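Local atomic coordinates of protein synthesis inhibitor I (Hordeum vulgare, PDB entry 4FBC), a protein that belongs to the plant ribosome-inactivating protein family, whose members block protein synthesis, and binds adenosine monophosphate in a pocket of its fold. Residues Ile82-Tyr88 with Val174-Arg179; Arg49-Pro54 with Leu255-Phe260. The protein carries 3 engineered substitutions. All blocks are in the same frame, centred on the assembly; numbering follows the deposited sequence.

Interaction 1: Ile82-Tyr88 with Val174-Arg179. With AMP (adenosine monophosphate), chain E.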
loop_
_atom_site.group_PDB
_atom_site.type_symbol
_atom_site.label_atom_id
_atom_site.label_comp_id
_atom_site.label_asym_id
_atom_site.label_seq_id
_atom_site.Cartn_x
_atom_site.Cartn_y
_atom_site.Cartn_z
ATOM N N ILE A 82 5.414 2.594 6.838
ATOM C CA ILE A 82 5.079 1.553 5.871
ATOM C C ILE A 82 6.358 0.900 5.346
ATOM O O ILE A 82 7.340 1.582 5.067
ATOM C CB ILE A 82 4.266 2.155 4.687
ATOM C CG1 ILE A 82 2.999 2.849 5.203
ATOM C CG2 ILE A 82 3.903 1.076 3.683
ATOM C CD1 ILE A 82 2.274 3.711 4.135
ATOM N N ARG A 83 6.358 -0.421 5.212
ATOM C CA ARG A 83 7.541 -1.119 4.711
ATOM C C ARG A 83 7.784 -0.772 3.244
ATOM O O ARG A 83 6.837 -0.702 2.461
ATOM C CB ARG A 83 7.382 -2.631 4.885
ATOM C CG ARG A 83 7.463 -3.066 6.341
ATOM C CD ARG A 83 7.237 -4.562 6.513
ATOM N NE ARG A 83 8.147 -5.357 5.696
ATOM C CZ ARG A 83 8.308 -6.673 5.812
ATOM N NH1 ARG A 83 7.609 -7.345 6.713
ATOM N NH2 ARG A 83 9.169 -7.308 5.025
ATOM N N ALA A 84 9.046 -0.556 2.879
ATOM C CA ALA A 84 9.387 -0.205 1.496
ATOM C C ALA A 84 9.626 -1.421 0.608
ATOM O O ALA A 84 9.940 -1.268 -0.578
ATOM C CB ALA A 84 10.602 0.736 1.457
ATOM N N ASP A 85 9.487 -2.621 1.170
ATOM C CA ASP A 85 9.672 -3.845 0.393
ATOM C C ASP A 85 8.359 -4.510 0.001
ATOM O O ASP A 85 8.263 -5.103 -1.074
ATOM C CB ASP A 85 10.612 -4.844 1.107
ATOM C CG ASP A 85 10.265 -5.053 2.572
ATOM O OD1 ASP A 85 9.183 -4.619 3.020
ATOM O OD2 ASP A 85 11.093 -5.674 3.291
ATOM N N ASN A 86 7.341 -4.398 0.857
ATOM C CA ASN A 86 6.036 -4.986 0.549
ATOM C C ASN A 86 4.841 -4.056 0.796
ATOM O O ASN A 86 3.697 -4.475 0.659
ATOM C CB ASN A 86 5.844 -6.324 1.285
ATOM C CG ASN A 86 5.862 -6.170 2.788
ATOM O OD1 ASN A 86 5.825 -5.055 3.306
ATOM N ND2 ASN A 86 5.917 -7.300 3.509
ATOM N N ILE A 87 5.123 -2.798 1.142
ATOM C CA ILE A 87 4.098 -1.772 1.376
ATOM C C ILE A 87 3.103 -2.129 2.502
ATOM O O ILE A 87 1.938 -1.729 2.484
ATOM C CB ILE A 87 3.370 -1.376 0.061
ATOM C CG1 ILE A 87 4.358 -1.398 -1.119
ATOM C CG2 ILE A 87 2.729 0.027 0.190
ATOM C CD1 ILE A 87 3.694 -1.107 -2.498
ATOM N N TYR A 88 3.573 -2.871 3.504
ATOM C CA TYR A 88 2.736 -3.180 4.661
ATOM C C TYR A 88 2.712 -2.017 5.616
ATOM O O TYR A 88 3.764 -1.520 6.008
ATOM C CB TYR A 88 3.281 -4.374 5.438
ATOM C CG TYR A 88 2.965 -5.732 4.864
ATOM C CD1 TYR A 88 2.648 -5.891 3.529
ATOM C CD2 TYR A 88 2.998 -6.863 5.676
ATOM C CE1 TYR A 88 2.370 -7.143 3.005
ATOM C CE2 TYR A 88 2.723 -8.118 5.167
ATOM C CZ TYR A 88 2.409 -8.251 3.831
ATOM O OH TYR A 88 2.139 -9.496 3.315
ATOM N N VAL A 174 -4.366 4.574 0.697
ATOM C CA VAL A 174 -2.930 4.778 0.547
ATOM C C VAL A 174 -2.239 3.519 0.012
ATOM O O VAL A 174 -1.741 3.509 -1.108
ATOM C CB VAL A 174 -2.269 5.240 1.868
ATOM C CG1 VAL A 174 -0.764 5.400 1.693
ATOM C CG2 VAL A 174 -2.881 6.551 2.343
ATOM N N ASN A 175 -2.204 2.452 0.806
ATOM C CA ASN A 175 -1.442 1.266 0.405
ATOM C C ASN A 175 -1.976 0.536 -0.822
ATOM O O ASN A 175 -1.207 0.246 -1.747
ATOM C CB ASN A 175 -1.299 0.289 1.579
ATOM C CG ASN A 175 -0.819 0.971 2.824
ATOM O OD1 ASN A 175 -1.485 1.863 3.341
ATOM N ND2 ASN A 175 0.346 0.561 3.321
ATOM N N GLU A 176 -3.278 0.239 -0.848
ATOM C CA GLU A 176 -3.833 -0.475 -1.994
ATOM C C GLU A 176 -3.844 0.430 -3.221
ATOM O O GLU A 176 -3.653 -0.034 -4.348
ATOM C CB GLU A 176 -5.242 -1.023 -1.718
ATOM C CG GLU A 176 -5.388 -1.855 -0.427
ATOM C CD GLU A 176 -4.449 -3.062 -0.342
ATOM O OE1 GLU A 176 -3.828 -3.447 -1.359
ATOM O OE2 GLU A 176 -4.340 -3.641 0.768
ATOM N N ALA A 177 -4.059 1.721 -2.986
ATOM C CA ALA A 177 -3.982 2.716 -4.062
ATOM C C ALA A 177 -2.598 2.702 -4.710
ATOM O O ALA A 177 -2.470 2.767 -5.932
ATOM C CB ALA A 177 -4.291 4.090 -3.512
ATOM N N THR A 178 -1.556 2.625 -3.892
ATOM C CA THR A 178 -0.189 2.530 -4.418
ATOM C C THR A 178 -0.013 1.248 -5.242
ATOM O O THR A 178 0.535 1.268 -6.353
ATOM C CB THR A 178 0.837 2.600 -3.265
ATOM O OG1 THR A 178 0.755 3.884 -2.624
ATOM C CG2 THR A 178 2.247 2.389 -3.775
ATOM N N ARG A 179 -0.496 0.126 -4.710
ATOM C CA ARG A 179 -0.349 -1.155 -5.393
ATOM C C ARG A 179 -1.105 -1.269 -6.714
ATOM O O ARG A 179 -0.640 -1.941 -7.633
ATOM C CB ARG A 179 -0.807 -2.286 -4.481
ATOM C CG ARG A 179 0.161 -2.580 -3.344
ATOM C CD ARG A 179 -0.526 -3.440 -2.304
ATOM N NE ARG A 179 0.386 -3.834 -1.225
ATOM C CZ ARG A 179 -0.001 -4.081 0.022
ATOM N NH1 ARG A 179 -1.280 -3.972 0.349
ATOM N NH2 ARG A 179 0.889 -4.451 0.939
HETATM P P AMP E . 0.068 -12.334 4.297
HETATM O O1P AMP E . -0.815 -12.309 5.529
HETATM O O2P AMP E . 0.118 -13.605 3.476
HETATM O O3P AMP E . 1.477 -11.922 4.674
HETATM O "O5'" AMP E . -0.301 -11.102 3.354
HETATM C "C5'" AMP E . -1.152 -11.265 2.227
HETATM C "C4'" AMP E . -1.466 -9.935 1.584
HETATM O "O4'" AMP E . -2.281 -9.141 2.485
HETATM C "C3'" AMP E . -0.264 -9.046 1.282
HETATM O "O3'" AMP E . 0.389 -9.385 0.068
HETATM C "C2'" AMP E . -0.865 -7.646 1.286
HETATM O "O2'" AMP E . -1.518 -7.380 0.045
HETATM C "C1'" AMP E . -1.932 -7.776 2.382
HETATM N N9 AMP E . -1.450 -7.313 3.706
HETATM C C8 AMP E . -1.246 -8.091 4.795
HETATM N N7 AMP E . -0.816 -7.366 5.862
HETATM C C5 AMP E . -0.748 -6.076 5.462
HETATM C C6 AMP E . -0.379 -4.777 6.087
HETATM N N6 AMP E . 0.019 -4.715 7.386
HETATM N N1 AMP E . -0.457 -3.658 5.314
HETATM C C2 AMP E . -0.845 -3.711 4.020
HETATM N N3 AMP E . -1.200 -4.850 3.394
HETATM C C4 AMP E . -1.178 -6.045 4.049
#

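Interaction 2: Arg49-Pro54 with Leu255-Phe260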
loop_
_atom_site.group_PDB
_atom_site.type_symbol
_atom_site.label_atom_id
_atom_site.label_comp_id
_atom_site.label_asym_id
_atom_site.label_seq_id
_atom_site.Cartn_x
_atom_site.Cartn_y
_atom_site.Cartn_z
ATOM N N ARG A 49 5.719 -1.226 -15.925
ATOM C CA ARG A 49 5.228 -0.959 -14.581
ATOM C C ARG A 49 6.375 -1.251 -13.625
ATOM O O ARG A 49 7.140 -2.199 -13.844
ATOM C CB ARG A 49 4.044 -1.866 -14.228
ATOM C CG ARG A 49 2.816 -1.692 -15.113
ATOM C CD ARG A 49 2.405 -0.223 -15.240
ATOM N NE ARG A 49 2.238 0.423 -13.940
ATOM C CZ ARG A 49 2.339 1.732 -13.737
ATOM N NH1 ARG A 49 2.600 2.540 -14.761
ATOM N NH2 ARG A 49 2.179 2.236 -12.516
ATOM N N PRO A 50 6.499 -0.449 -12.558
ATOM C CA PRO A 50 7.612 -0.666 -11.623
ATOM C C PRO A 50 7.465 -1.958 -10.800
ATOM O O PRO A 50 6.346 -2.411 -10.530
ATOM C CB PRO A 50 7.555 0.570 -10.720
ATOM C CG PRO A 50 6.104 0.974 -10.718
ATOM C CD PRO A 50 5.605 0.637 -12.123
ATOM N N VAL A 51 8.592 -2.562 -10.429
ATOM C CA VAL A 51 8.583 -3.748 -9.561
ATOM C C VAL A 51 9.376 -3.375 -8.327
ATOM O O VAL A 51 10.401 -2.712 -8.433
ATOM C CB VAL A 51 9.250 -4.968 -10.236
ATOM C CG1 VAL A 51 9.165 -6.206 -9.330
ATOM C CG2 VAL A 51 8.601 -5.258 -11.594
ATOM N N LEU A 52 8.885 -3.770 -7.159
ATOM C CA LEU A 52 9.597 -3.540 -5.917
ATOM C C LEU A 52 10.865 -4.381 -5.933
ATOM O O LEU A 52 10.908 -5.433 -6.579
ATOM C CB LEU A 52 8.722 -3.952 -4.734
ATOM C CG LEU A 52 7.573 -3.005 -4.392
ATOM C CD1 LEU A 52 6.463 -3.742 -3.650
ATOM C CD2 LEU A 52 8.123 -1.891 -3.533
ATOM N N PRO A 53 11.904 -3.917 -5.232
ATOM C CA PRO A 53 13.032 -4.828 -4.995
ATOM C C PRO A 53 12.564 -5.999 -4.122
ATOM O O PRO A 53 11.556 -5.865 -3.408
ATOM C CB PRO A 53 14.025 -3.955 -4.224
ATOM C CG PRO A 53 13.165 -2.946 -3.496
ATOM C CD PRO A 53 11.958 -2.698 -4.400
ATOM N N PRO A 54 13.279 -7.142 -4.175
ATOM C CA PRO A 54 12.960 -8.253 -3.269
ATOM C C PRO A 54 13.083 -7.832 -1.814
ATOM O O PRO A 54 13.743 -6.834 -1.505
ATOM C CB PRO A 54 14.060 -9.285 -3.579
ATOM C CG PRO A 54 14.477 -8.982 -4.988
ATOM C CD PRO A 54 14.366 -7.471 -5.110
ATOM N N LEU A 255 -1.847 -3.048 -12.449
ATOM C CA LEU A 255 -0.795 -3.015 -11.432
ATOM C C LEU A 255 -0.173 -1.620 -11.313
ATOM O O LEU A 255 0.353 -1.081 -12.286
ATOM C CB LEU A 255 0.286 -4.067 -11.746
ATOM C CG LEU A 255 -0.131 -5.518 -11.457
ATOM C CD1 LEU A 255 0.696 -6.493 -12.276
ATOM C CD2 LEU A 255 -0.024 -5.821 -9.967
ATOM N N GLY A 256 -0.246 -1.039 -10.119
ATOM C CA GLY A 256 0.453 0.209 -9.823
ATOM C C GLY A 256 1.940 -0.047 -9.613
ATOM O O GLY A 256 2.782 0.612 -10.218
ATOM N N ILE A 257 2.261 -1.012 -8.752
ATOM C CA ILE A 257 3.646 -1.470 -8.576
ATOM C C ILE A 257 3.585 -2.935 -8.181
ATOM O O ILE A 257 2.719 -3.317 -7.406
ATOM C CB ILE A 257 4.444 -0.597 -7.543
ATOM C CG1 ILE A 257 5.899 -1.080 -7.427
ATOM C CG2 ILE A 257 3.731 -0.539 -6.174
ATOM C CD1 ILE A 257 6.817 -0.078 -6.669
ATOM N N LEU A 258 4.459 -3.754 -8.758
ATOM C CA LEU A 258 4.403 -5.203 -8.537
ATOM C C LEU A 258 5.184 -5.576 -7.282
ATOM O O LEU A 258 6.234 -5.009 -7.021
ATOM C CB LEU A 258 5.003 -5.969 -9.733
ATOM C CG LEU A 258 4.207 -6.134 -11.033
ATOM C CD1 LEU A 258 4.094 -4.804 -11.788
ATOM C CD2 LEU A 258 4.811 -7.205 -11.933
ATOM N N LEU A 259 4.662 -6.531 -6.513
ATOM C CA LEU A 259 5.461 -7.197 -5.477
ATOM C C LEU A 259 6.503 -8.053 -6.178
ATOM O O LEU A 259 6.208 -8.706 -7.179
ATOM C CB LEU A 259 4.560 -8.098 -4.629
ATOM C CG LEU A 259 5.232 -8.925 -3.521
ATOM C CD1 LEU A 259 5.757 -8.009 -2.445
ATOM C CD2 LEU A 259 4.207 -9.911 -2.945
ATOM N N PHE A 260 7.733 -8.057 -5.682
ATOM C CA PHE A 260 8.703 -8.958 -6.275
ATOM C C PHE A 260 8.317 -10.410 -5.965
ATOM O O PHE A 260 8.027 -10.758 -4.822
ATOM C CB PHE A 260 10.126 -8.685 -5.795
ATOM C CG PHE A 260 11.126 -9.598 -6.420
ATOM C CD1 PHE A 260 11.589 -9.357 -7.706
ATOM C CD2 PHE A 260 11.561 -10.732 -5.750
ATOM C CE1 PHE A 260 12.496 -10.223 -8.310
ATOM C CE2 PHE A 260 12.463 -11.599 -6.351
ATOM C CZ PHE A 260 12.931 -11.346 -7.618
HETATM O O HOH W 1 9.124 -6.978 -3.041
#

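Interaction 1: Ile82-Tyr88 with Val174-Arg179
Two side chains of the helical segment 174-179 take up successive carbonyl groups of the turn after Arg83. Arg179 NH2 donates to Asn86 O (2.8 Å, 165° at the hydrogen), a bond lying in both the guanidinium and the carbonyl planes. Asn175 ND2 donates to Ile87 O at 2.9 Å from above the carbonyl plane. Packing is dense around these two buried bonds. Ile82 CG2 lies 3.6 Å from Asn175 ND2, and Ile87 CD1 packs against both Arg179 CG, at 3.9 Å, and Thr178 CG2. With CG1 anti to its carbonyl carbon, Ile87 sends this branch along the extended arginine chain.

Tyr88, partly exposed, touches the helix much less: only its ring edge approaches, CD1 lying 3.4 Å from Arg179 NH2, the planes 88° apart. The ring packs instead between the Asn86 amide and AMP, whose C5 lies 3.7 Å above its plane. In this AMP pocket Tyr88 OH and Arg179 NH1 bond O3P and N3, and a salt bridge from NH1 to Glu176 is consistent with a fixed guanidinium.

The contact joins the end of strand 78-83 and the turn toward strand 89-93 to helix 157-179, with helix 25-39 against Ile87 and strand 89-93 against Asn175.

Interaction 2: Arg49-Pro54 with Leu255-Phe260
Pro54 covers one face of the Phe260 ring: its CG stands 3.5 Å from the ring centroid and 13° off the normal, which defines a CH-pi contact. Val51 CG1 comes to the ring edge, near its plane, 4.3 Å from Phe260 CD1. With CG anti to the backbone N (chi1 -179°), Phe260 swings its ring across to this proline. The second flat group, the Arg49 guanidinium, has Pro50 CD over one face, offset toward the rim. NE donates to Leu255 O at 2.9 Å, nearly along the C=O axis. NH2 reaches Gly256 O, also at 2.9 Å, on a lone pair in the carbonyl plane. Both acceptors are tilted out of the guanidinium plane. Bends at chi2 and chi3 fold the arginine back over these two carbonyls, just past the end of helix 248-254.

Between the flat groups the backbones run parallel and form a single beta bridge, Val51 with Leu258. Leu258 N donates to Pro50 O (2.9 Å, 171°), and Leu52 N to Leu258 O at the same length, so the backbone N and O of Leu258 bond to the two residues flanking Val51, the pattern of a parallel bridge. On one side of this bridge, Ile257 CD1 meets Leu52 CG at 3.8 Å, the two side chains crossing at about a right angle, while its CG1 packs against Pro50 CG. Beyond the bridge a water joins the two backbones, donating to Pro53 O at 2.7 Å and accepting from Phe260 N.

The bridge therefore ties the loop between helices 248-254 and 269-278 to segment 49-54, which carries the short strand 49-50. Helix 269-278 packs on Pro53, Pro54 and Phe260, helix 214-225 touches Leu52, Leu255 and Leu259, and helix 25-39 lies against Arg49, Leu52 and Ile257.

Interaction 1 is nested, along the chain, inside the loop closed by interaction 2, and their centres lie about 10 Å apart. They touch directly: Arg179 O, at the end of helix 157-179, is 2.7 Å from Gly256 N and 3.2 Å from Ile257 N, both probable hydrogen bonds. Leu52 CD1 packs 3.4 Å from Asp85 O on the other segment of interaction 1. Interaction 1 supplies Ile87, Tyr88 and Arg179 to the AMP pocket, whereas interaction 2 borders that pocket, the Leu259 side chain coming within about 5 Å of AMP at the nearest atoms. Trp214 links both, through a cation-pi contact with Arg179 and a hydrogen bond to Ile257 O.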